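Local coordinates for lipoprotein (Colwellia psychrerythraea, PDB 3O0Y) that is of unknown function but belongs to the DUF885 family of the peptidase MA clan, so it may be related to metallopeptidases, at residues Leu564-Gln569 / Val597-Val602; Glu568-Lys571 / Lys577-Leu580. All blocks are in the same frame, centred on the assembly; numbering follows the deposited sequence.

How the contacts relate
Both contacts sit on helix 555-574 near the C-terminus of this mostly helical chain, with their centres about 10 Å apart. Contact 1 joins the middle of that helix to helix 595-608, and contact 2 folds the loop just after it back onto its later turns; the two share E568 and Q569. Along the chain the order is helix 555-574, the loop with F578, helix 580-588, then helix 595-608. R567 joins the two contacts: its CG lies 3.9 Å from F578 CZ and its CD 3.8 Å from L580 CD1. Contact 1 is buried and contact 2, farther out, only partly so; together they fasten helix 555-574 to the following loop and to helix 595-608.

Contact 1: residues Leu564-Gln569 / Val597-Val602; sequences LSLREQ and VLSRNV
L566 reaches across to S599, L598 and V602, and it provides nearly all the surface that helix 555-574 contributes here. The setting is a pair of nearly parallel helices in the C-terminal helical bundle: the segments 564-569 and 597-602 run in the same direction at 16° to each other. Their axes come no nearer than 10.9 Å, a wide spacing, filled from one side by L566 and from the other by L598, S599 and V602.

L566 has its two methyl branches divided between partners. With CG anti to its carbonyl carbon (chi1 -67°), the isobutyl group extends toward helix 595-608. There CD1 rests against L598, 3.7 Å from its CG, and the two side chains meet at a slant. V602, one turn further along, points its CB at the opposite helix, but its CG2 stays 4.4 Å from CD1 of L566, a looser touch than the one with L598. V602 also touches V586 of helix 580-588.

The other methyl, CD2, comes up against the serine. S599 offers a polar atom to an apolar neighbour without wasting it, because OG is hydrogen-bonded to the backbone O of M595 one turn earlier in its own helix. On the far side of helix 555-574, R567 turns away from this seam and forms a salt bridge with E483 of helix 467-483. Across the seam, L566 CD2 lies 3.6 Å from S599 OG and 3.9 Å from S599 CB.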
# COMPACT_ATOMS: atom_id res chain seq x y z
N LEU A 564 -8.72 12.66 13.65
CA LEU A 564 -9.54 12.82 14.82
C LEU A 564 -9.30 14.14 15.59
O LEU A 564 -10.25 14.78 16.11
CB LEU A 564 -9.35 11.59 15.72
CG LEU A 564 -10.05 10.31 15.29
CD1 LEU A 564 -9.66 9.18 16.26
CD2 LEU A 564 -11.58 10.55 15.32
N SER A 565 -8.05 14.59 15.64
CA SER A 565 -7.72 15.86 16.28
C SER A 565 -8.34 17.04 15.53
O SER A 565 -8.94 17.94 16.15
CB SER A 565 -6.20 16.02 16.28
OG SER A 565 -5.89 17.27 16.88
N LEU A 566 -8.30 16.98 14.19
CA LEU A 566 -8.99 17.94 13.38
C LEU A 566 -10.47 17.94 13.58
O LEU A 566 -11.10 19.01 13.61
CB LEU A 566 -8.57 17.83 11.90
CG LEU A 566 -7.10 18.22 11.56
CD1 LEU A 566 -6.88 17.68 10.13
CD2 LEU A 566 -6.86 19.79 11.65
N ARG A 567 -11.06 16.75 13.68
CA ARG A 567 -12.50 16.65 13.90
C ARG A 567 -12.87 17.30 15.22
O ARG A 567 -13.92 17.95 15.34
CB ARG A 567 -12.91 15.20 13.80
CG ARG A 567 -14.42 15.00 13.73
CD ARG A 567 -14.81 13.54 13.40
NE ARG A 567 -14.75 12.74 14.61
CZ ARG A 567 -15.37 11.58 14.79
NH1 ARG A 567 -15.99 10.98 13.78
NH2 ARG A 567 -15.30 10.99 15.99
N GLU A 568 -12.06 17.03 16.24
CA GLU A 568 -12.32 17.55 17.58
C GLU A 568 -12.18 19.06 17.58
O GLU A 568 -13.04 19.73 18.18
CB GLU A 568 -11.41 16.92 18.64
CG GLU A 568 -11.81 15.54 18.95
CD GLU A 568 -13.27 15.39 19.46
OE1 GLU A 568 -13.74 16.27 20.24
OE2 GLU A 568 -13.94 14.39 19.07
N GLN A 569 -11.24 19.59 16.78
CA GLN A 569 -11.10 21.07 16.64
C GLN A 569 -12.35 21.67 16.01
O GLN A 569 -12.87 22.72 16.44
CB GLN A 569 -9.90 21.41 15.77
CG GLN A 569 -8.49 21.22 16.41
CD GLN A 569 -7.32 21.48 15.37
OE1 GLN A 569 -7.46 22.28 14.43
NE2 GLN A 569 -6.21 20.81 15.56
N VAL A 597 -1.82 20.42 4.66
CA VAL A 597 -2.79 20.90 3.70
C VAL A 597 -4.21 20.52 4.17
O VAL A 597 -5.14 21.32 4.03
CB VAL A 597 -2.51 20.34 2.30
CG1 VAL A 597 -3.63 20.68 1.34
CG2 VAL A 597 -1.18 20.88 1.78
N LEU A 598 -4.39 19.31 4.66
CA LEU A 598 -5.68 18.92 5.24
C LEU A 598 -6.06 19.95 6.35
O LEU A 598 -7.19 20.40 6.38
CB LEU A 598 -5.59 17.50 5.81
CG LEU A 598 -6.90 16.99 6.47
CD1 LEU A 598 -8.09 17.03 5.50
CD2 LEU A 598 -6.67 15.56 7.02
N SER A 599 -5.09 20.37 7.18
CA SER A 599 -5.45 21.31 8.29
C SER A 599 -5.88 22.66 7.68
O SER A 599 -6.80 23.29 8.18
CB SER A 599 -4.33 21.57 9.31
OG SER A 599 -3.82 20.30 9.77
N ARG A 600 -5.14 23.10 6.67
CA ARG A 600 -5.49 24.37 5.98
C ARG A 600 -6.89 24.32 5.40
O ARG A 600 -7.64 25.31 5.50
CB ARG A 600 -4.48 24.69 4.86
CG ARG A 600 -4.96 25.88 4.05
CD ARG A 600 -3.99 26.17 2.89
NE ARG A 600 -2.67 26.29 3.46
CZ ARG A 600 -1.56 25.80 2.93
NH1 ARG A 600 -1.56 25.13 1.77
NH2 ARG A 600 -0.42 26.00 3.57
N ASN A 601 -7.26 23.18 4.79
CA ASN A 601 -8.62 23.05 4.21
C ASN A 601 -9.72 23.01 5.27
O ASN A 601 -10.80 23.63 5.12
CB ASN A 601 -8.72 21.82 3.28
CG ASN A 601 -7.93 22.03 2.00
OD1 ASN A 601 -7.66 23.19 1.63
ND2 ASN A 601 -7.62 20.93 1.27
N VAL A 602 -9.44 22.32 6.37
CA VAL A 602 -10.40 22.30 7.50
C VAL A 602 -10.58 23.69 8.02
O VAL A 602 -11.68 24.16 8.25
CB VAL A 602 -9.96 21.30 8.62
CG1 VAL A 602 -10.78 21.50 9.94
CG2 VAL A 602 -10.13 19.84 8.09

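Contact 2: residues Glu568-Lys571 / Lys577-Leu580; sequences EQAK and KFDL
F578 lays one face of its ring against K571, and this is where the packing is tight. CG of K571 stands almost exactly above the ring centre, 3.6 Å from the centroid and 7° off the normal, a CH-pi contact made by the aliphatic part of a charged side chain. A570 comes from another direction: its CB lies near the ring plane, 3.7 Å from CE1 at the edge. The ring reaches both because CG of F578 is anti to its backbone N (chi1 180°), which extends the phenyl toward helix 555-574. The contact thus closes a helix-loop-helix connection, the loop folding back on the helix it has just left, with D579 serving as N-cap of helix 580-588 through OD2 and the backbone N of E582. W605 of helix 595-608 touches both A570 and F578. With an alanine at F578, K571 CG would probably lose the ring face it rests on and A570 CB its edge partner, leaving the loop less firmly held. The partly exposed end of K571 is looser: the chain bends at its last torsion (chi4 -71°), CE lies 4.0 Å from CE2 of F578, and NZ ends above the ring plane but outside the rim, with the same CE2 its nearest ring atom at 3.7 Å.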
# COMPACT_ATOMS: atom_id res chain seq x y z
N GLU A 568 -12.06 17.03 16.24
CA GLU A 568 -12.32 17.55 17.58
C GLU A 568 -12.18 19.06 17.58
O GLU A 568 -13.04 19.73 18.18
CB GLU A 568 -11.41 16.92 18.64
CG GLU A 568 -11.81 15.54 18.95
CD GLU A 568 -13.27 15.39 19.46
OE1 GLU A 568 -13.74 16.27 20.24
OE2 GLU A 568 -13.94 14.39 19.07
N GLN A 569 -11.24 19.59 16.78
CA GLN A 569 -11.10 21.07 16.64
C GLN A 569 -12.35 21.67 16.01
O GLN A 569 -12.87 22.72 16.44
CB GLN A 569 -9.90 21.41 15.77
CG GLN A 569 -8.49 21.22 16.41
CD GLN A 569 -7.32 21.48 15.37
OE1 GLN A 569 -7.46 22.28 14.43
NE2 GLN A 569 -6.21 20.81 15.56
N ALA A 570 -12.85 21.01 14.98
CA ALA A 570 -14.02 21.44 14.26
C ALA A 570 -15.27 21.42 15.18
O ALA A 570 -16.09 22.31 15.14
CB ALA A 570 -14.24 20.59 12.99
N LYS A 571 -15.43 20.34 15.95
CA LYS A 571 -16.53 20.24 16.87
C LYS A 571 -16.47 21.36 17.93
O LYS A 571 -17.48 21.91 18.26
CB LYS A 571 -16.59 18.87 17.54
CG LYS A 571 -16.97 17.76 16.56
CD LYS A 571 -16.63 16.38 17.24
CE LYS A 571 -17.10 15.14 16.51
NZ LYS A 571 -18.57 14.99 16.59
N LYS A 577 -23.44 23.45 15.40
CA LYS A 577 -23.40 23.66 13.95
C LYS A 577 -22.43 22.66 13.27
O LYS A 577 -22.27 22.68 12.04
CB LYS A 577 -22.95 25.09 13.60
CG LYS A 577 -23.88 26.14 14.25
CD LYS A 577 -24.86 26.67 13.24
CE LYS A 577 -24.30 27.99 12.60
NZ LYS A 577 -25.14 28.59 11.49
N PHE A 578 -21.78 21.82 14.07
CA PHE A 578 -20.93 20.78 13.45
C PHE A 578 -21.77 19.82 12.61
O PHE A 578 -22.76 19.29 13.08
CB PHE A 578 -20.05 20.06 14.47
CG PHE A 578 -19.17 18.99 13.86
CD1 PHE A 578 -17.92 19.28 13.30
CD2 PHE A 578 -19.61 17.68 13.87
CE1 PHE A 578 -17.15 18.26 12.70
CE2 PHE A 578 -18.87 16.69 13.28
CZ PHE A 578 -17.62 17.01 12.70
N ASP A 579 -21.32 19.53 11.39
CA ASP A 579 -21.96 18.54 10.54
C ASP A 579 -20.93 17.56 10.01
O ASP A 579 -19.97 17.95 9.28
CB ASP A 579 -22.63 19.22 9.37
CG ASP A 579 -23.43 18.25 8.59
OD1 ASP A 579 -24.49 17.83 9.11
OD2 ASP A 579 -22.96 17.79 7.54
N LEU A 580 -21.02 16.33 10.45
CA LEU A 580 -20.01 15.35 10.08
C LEU A 580 -19.95 15.15 8.58
O LEU A 580 -18.93 14.88 8.03
CB LEU A 580 -20.29 14.04 10.83
CG LEU A 580 -19.24 12.95 10.69
CD1 LEU A 580 -17.93 13.30 11.34
CD2 LEU A 580 -19.88 11.60 11.27